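Long-range contact in cysteine desulfurase (Thermococcus onnurineus, PDB 5B89), which probably removes sulfur from L-cysteine with the help of pyridoxal 5'-phosphate, passing it to a sulfur carrier and leaving L-alanine: residues B[312-323]-B[394-404]. Residues are numbered along the deposited sequence; the frame is centred on the assembly and turned at random.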
loop_
_atom_site.group_PDB
_atom_site.type_symbol
_atom_site.label_atom_id
_atom_site.label_comp_id
_atom_site.label_asym_id
_atom_site.label_seq_id
_atom_site.Cartn_x
_atom_site.Cartn_y
_atom_site.Cartn_z
ATOM N N ILE B 312 1.128 2.662 28.329
ATOM C CA ILE B 312 2.184 2.623 27.372
ATOM C C ILE B 312 3.192 3.782 27.614
ATOM O O ILE B 312 4.407 3.649 27.694
ATOM C CB ILE B 312 1.648 2.670 25.898
ATOM C CG1 ILE B 312 0.911 1.329 25.569
ATOM C CG2 ILE B 312 2.711 2.927 24.884
ATOM C CD1 ILE B 312 -0.046 1.397 24.465
ATOM N N GLU B 313 2.598 4.966 27.727
ATOM C CA GLU B 313 3.452 6.190 27.949
ATOM C C GLU B 313 4.273 6.082 29.250
ATOM O O GLU B 313 5.457 6.362 29.275
ATOM C CB GLU B 313 2.593 7.454 28.035
ATOM C CG GLU B 313 1.740 7.737 26.836
ATOM C CD GLU B 313 0.841 8.966 26.947
ATOM O OE1 GLU B 313 1.435 9.952 27.393
ATOM O OE2 GLU B 313 -0.377 8.942 26.500
ATOM N N ARG B 314 3.624 5.567 30.282
ATOM C CA ARG B 314 4.297 5.392 31.601
ATOM C C ARG B 314 5.431 4.386 31.556
ATOM O O ARG B 314 6.548 4.645 32.071
ATOM C CB ARG B 314 3.293 5.046 32.658
ATOM C CG ARG B 314 2.493 6.334 32.917
ATOM C CD ARG B 314 1.589 6.311 34.162
ATOM N NE ARG B 314 0.422 5.407 34.073
ATOM C CZ ARG B 314 -0.720 5.697 33.458
ATOM N NH1 ARG B 314 -0.934 6.913 32.894
ATOM N NH2 ARG B 314 -1.685 4.768 33.462
ATOM N N GLN B 315 5.206 3.236 30.886
ATOM C CA GLN B 315 6.232 2.286 30.784
ATOM C C GLN B 315 7.413 2.803 30.036
ATOM O O GLN B 315 8.553 2.633 30.337
ATOM C CB GLN B 315 5.688 0.964 30.173
ATOM C CG GLN B 315 6.724 -0.099 29.919
ATOM C CD GLN B 315 7.317 -0.781 31.167
ATOM O OE1 GLN B 315 6.951 -0.387 32.303
ATOM N NE2 GLN B 315 8.227 -1.645 30.975
ATOM N N GLU B 316 7.136 3.450 28.874
ATOM C CA GLU B 316 8.187 4.025 28.067
ATOM C C GLU B 316 9.019 5.070 28.819
ATOM O O GLU B 316 10.239 5.066 28.631
ATOM C CB GLU B 316 7.608 4.560 26.716
ATOM C CG GLU B 316 7.158 3.395 25.780
ATOM C CD GLU B 316 6.722 3.875 24.435
ATOM O OE1 GLU B 316 5.975 3.199 23.759
ATOM O OE2 GLU B 316 7.190 4.894 23.983
ATOM N N HIS B 317 8.361 5.886 29.613
ATOM C CA HIS B 317 9.077 6.876 30.354
ATOM C C HIS B 317 10.062 6.212 31.334
ATOM O O HIS B 317 11.114 6.651 31.465
ATOM C CB HIS B 317 8.086 7.729 31.111
ATOM C CG HIS B 317 8.749 8.628 32.074
ATOM N ND1 HIS B 317 8.713 8.434 33.429
ATOM C CD2 HIS B 317 9.585 9.648 31.857
ATOM C CE1 HIS B 317 9.469 9.340 34.007
ATOM N NE2 HIS B 317 10.007 10.085 33.080
ATOM N N LYS B 318 9.638 5.149 31.981
ATOM C CA LYS B 318 10.522 4.446 32.908
ATOM C C LYS B 318 11.737 3.943 32.183
ATOM O O LYS B 318 12.814 3.998 32.675
ATOM C CB LYS B 318 9.828 3.267 33.605
ATOM C CG LYS B 318 8.712 3.590 34.564
ATOM C CD LYS B 318 8.106 2.338 35.155
ATOM C CE LYS B 318 6.805 2.616 35.851
ATOM N NZ LYS B 318 6.069 1.417 36.343
ATOM N N LEU B 319 11.526 3.412 30.987
ATOM C CA LEU B 319 12.653 2.937 30.230
ATOM C C LEU B 319 13.635 3.980 29.780
ATOM O O LEU B 319 14.814 3.893 29.900
ATOM C CB LEU B 319 12.134 2.084 28.995
ATOM C CG LEU B 319 11.183 0.985 29.287
ATOM C CD1 LEU B 319 10.573 0.455 27.965
ATOM C CD2 LEU B 319 11.929 -0.166 30.005
ATOM N N VAL B 320 13.110 5.152 29.303
ATOM C CA VAL B 320 13.955 6.291 28.942
ATOM C C VAL B 320 14.721 6.864 30.150
ATOM O O VAL B 320 15.864 7.222 29.989
ATOM C CB VAL B 320 13.031 7.366 28.288
ATOM C CG1 VAL B 320 13.771 8.600 28.050
ATOM C CG2 VAL B 320 12.451 6.831 26.961
ATOM N N LYS B 321 14.027 6.978 31.250
ATOM C CA LYS B 321 14.619 7.513 32.467
ATOM C C LYS B 321 15.817 6.660 32.897
ATOM O O LYS B 321 16.867 7.194 33.133
ATOM C CB LYS B 321 13.581 7.623 33.568
ATOM C CG LYS B 321 14.048 8.407 34.794
ATOM C CD LYS B 321 12.994 8.479 35.858
ATOM C CE LYS B 321 13.536 9.375 36.970
ATOM N NZ LYS B 321 14.548 8.750 37.831
ATOM N N ARG B 322 15.650 5.339 32.937
ATOM C CA ARG B 322 16.787 4.501 33.314
ATOM C C ARG B 322 17.889 4.461 32.262
ATOM O O ARG B 322 19.009 4.493 32.591
ATOM C CB ARG B 322 16.335 3.117 33.745
ATOM C CG ARG B 322 17.481 2.195 34.126
ATOM C CD ARG B 322 18.223 2.728 35.347
ATOM N NE ARG B 322 19.277 1.786 35.663
ATOM C CZ ARG B 322 20.533 2.086 35.825
ATOM N NH1 ARG B 322 20.925 3.310 35.777
ATOM N NH2 ARG B 322 21.415 1.132 36.031
ATOM N N THR B 323 17.530 4.417 30.978
ATOM C CA THR B 323 18.501 4.431 29.953
ATOM C C THR B 323 19.394 5.648 29.983
ATOM O O THR B 323 20.594 5.547 29.914
ATOM C CB THR B 323 17.881 4.261 28.477
ATOM O OG1 THR B 323 17.137 3.014 28.509
ATOM C CG2 THR B 323 18.882 4.243 27.475
ATOM N N PHE B 394 11.777 2.208 22.166
ATOM C CA PHE B 394 10.940 1.329 22.922
ATOM C C PHE B 394 9.452 1.256 22.654
ATOM O O PHE B 394 8.906 2.096 22.027
ATOM C CB PHE B 394 11.064 1.775 24.395
ATOM C CG PHE B 394 12.480 1.967 24.894
ATOM C CD1 PHE B 394 13.363 0.929 24.968
ATOM C CD2 PHE B 394 12.884 3.207 25.366
ATOM C CE1 PHE B 394 14.642 1.128 25.446
ATOM C CE2 PHE B 394 14.152 3.407 25.832
ATOM C CZ PHE B 394 15.031 2.365 25.877
ATOM N N HIS B 395 8.859 0.211 23.216
ATOM C CA HIS B 395 7.436 0.021 23.270
ATOM C C HIS B 395 7.104 -0.577 24.659
ATOM O O HIS B 395 7.948 -0.871 25.403
ATOM C CB HIS B 395 6.800 -0.770 22.106
ATOM C CG HIS B 395 5.421 -0.301 21.777
ATOM N ND1 HIS B 395 4.889 -0.262 20.505
ATOM C CD2 HIS B 395 4.472 0.180 22.590
ATOM C CE1 HIS B 395 3.680 0.264 20.566
ATOM N NE2 HIS B 395 3.423 0.555 21.815
ATOM N N VAL B 396 5.825 -0.718 24.913
ATOM C CA VAL B 396 5.288 -1.194 26.179
ATOM C C VAL B 396 5.750 -2.569 26.603
ATOM O O VAL B 396 5.735 -2.873 27.747
ATOM C CB VAL B 396 3.744 -1.041 26.222
ATOM C CG1 VAL B 396 3.061 -2.027 25.308
ATOM C CG2 VAL B 396 3.207 -1.144 27.646
ATOM N N TYR B 397 6.152 -3.370 25.642
ATOM C CA TYR B 397 6.653 -4.715 25.887
ATOM C C TYR B 397 8.118 -4.785 26.291
ATOM O O TYR B 397 8.556 -5.770 26.685
ATOM C CB TYR B 397 6.373 -5.670 24.699
ATOM C CG TYR B 397 6.679 -5.114 23.335
ATOM C CD1 TYR B 397 7.943 -4.969 22.891
ATOM C CD2 TYR B 397 5.665 -4.744 22.517
ATOM C CE1 TYR B 397 8.197 -4.461 21.648
ATOM C CE2 TYR B 397 5.896 -4.223 21.283
ATOM C CZ TYR B 397 7.153 -4.089 20.867
ATOM O OH TYR B 397 7.317 -3.538 19.631
ATOM N N ASN B 398 8.851 -3.716 26.146
ATOM C CA ASN B 398 10.196 -3.600 26.616
ATOM C C ASN B 398 10.216 -3.403 28.144
ATOM O O ASN B 398 9.315 -2.956 28.734
ATOM C CB ASN B 398 11.012 -2.536 25.913
ATOM C CG ASN B 398 11.212 -2.795 24.466
ATOM O OD1 ASN B 398 10.827 -1.923 23.641
ATOM N ND2 ASN B 398 11.797 -3.949 24.096
ATOM N N SER B 399 11.250 -4.008 28.754
ATOM C CA SER B 399 11.352 -4.085 30.234
ATOM C C SER B 399 12.619 -3.394 30.770
ATOM O O SER B 399 13.638 -3.230 30.139
ATOM C CB SER B 399 11.440 -5.605 30.638
ATOM O OG SER B 399 12.674 -6.138 30.316
ATOM N N LEU B 400 12.454 -3.031 32.094
ATOM C CA LEU B 400 13.652 -2.476 32.765
ATOM C C LEU B 400 14.875 -3.467 32.846
ATOM O O LEU B 400 15.980 -3.116 32.763
ATOM C CB LEU B 400 13.299 -1.951 34.140
ATOM C CG LEU B 400 12.589 -0.563 34.150
ATOM C CD1 LEU B 400 11.916 -0.290 35.498
ATOM C CD2 LEU B 400 13.594 0.479 33.719
ATOM N N GLU B 401 14.530 -4.751 32.925
ATOM C CA GLU B 401 15.526 -5.848 32.851
ATOM C C GLU B 401 16.360 -5.796 31.595
ATOM O O GLU B 401 17.567 -5.933 31.563
ATOM C CB GLU B 401 14.866 -7.205 33.066
ATOM C CG GLU B 401 14.380 -7.453 34.489
ATOM C CD GLU B 401 12.934 -6.996 34.745
ATOM O OE1 GLU B 401 12.384 -7.388 35.831
ATOM O OE2 GLU B 401 12.286 -6.230 33.954
ATOM N N GLU B 402 15.624 -5.544 30.455
ATOM C CA GLU B 402 16.291 -5.346 29.236
ATOM C C GLU B 402 17.220 -4.119 29.163
ATOM O O GLU B 402 18.251 -4.168 28.594
ATOM C CB GLU B 402 15.256 -5.255 28.049
ATOM C CG GLU B 402 14.506 -6.547 27.730
ATOM C CD GLU B 402 13.484 -6.381 26.589
ATOM O OE1 GLU B 402 12.863 -5.289 26.497
ATOM O OE2 GLU B 402 13.199 -7.364 25.838
ATOM N N VAL B 403 16.740 -3.001 29.758
ATOM C CA VAL B 403 17.538 -1.845 29.797
ATOM C C VAL B 403 18.808 -2.115 30.628
ATOM O O VAL B 403 19.850 -1.712 30.229
ATOM C CB VAL B 403 16.702 -0.663 30.379
ATOM C CG1 VAL B 403 17.567 0.548 30.725
ATOM C CG2 VAL B 403 15.614 -0.237 29.332
ATOM N N GLU B 404 18.668 -2.838 31.721
ATOM C CA GLU B 404 19.837 -3.164 32.538
ATOM C C GLU B 404 20.832 -4.063 31.773
ATOM O O GLU B 404 21.988 -3.894 31.868
ATOM C CB GLU B 404 19.432 -3.758 33.869
ATOM C CG GLU B 404 18.574 -2.889 34.776
ATOM C CD GLU B 404 19.285 -1.716 35.380
ATOM O OE1 GLU B 404 20.452 -1.582 35.222
ATOM O OE2 GLU B 404 18.591 -0.949 36.003
#
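The small C-terminal domain of this fold-type I PLP enzyme of the class-V aminotransferase family packs helix 309-329 against the turn and capped helix start that follow strand 389-393, and Leu-319 fills the middle of the joint. Its CB lies over the face of the Phe-394 ring, a CH-pi contact 4.0 Å from the centroid, while CD1 meets Asn-398 CB and CD2 reaches Val-403 CG2 at 3.7 Å; a forked aliphatic chain suits a site that must serve turn and helix together. Gln-315, its chain bent at chi2 after a CG anti to the backbone N, brings its amide to the turn, and NE2 donates to Asn-398 O at 2.8 Å, in the carbonyl plane. That carbonyl lies just before the N-cap Ser-399 of the helix, which is capped by the Ser-399/Glu-402 capping box. Farther along, Arg-322 grips Glu-404 side-on: NE meets OE2 at 2.8 Å almost straight (178°), and NH2 takes the syn lone pair of OE1 at 3.0 Å, with guanidinium and carboxylate planes 41° apart. A methionine here would probably leave the Glu-404 carboxylate without its charged mate and both of these hydrogen bonds. Thr-323 suits its buried place because OG1 donates back to Leu-319 O, within its own helix, letting it sit against Val-403 CG1. Helix segments 312-323 and 400-404 run nearly parallel, their axes 19° apart and 9.7 Å away at closest approach. Glu-316 OE1 is held by His-217, Phe-40 meets Phe-394 edge-to-face, and helix 291-307 packs on Ile-312 and Val-396.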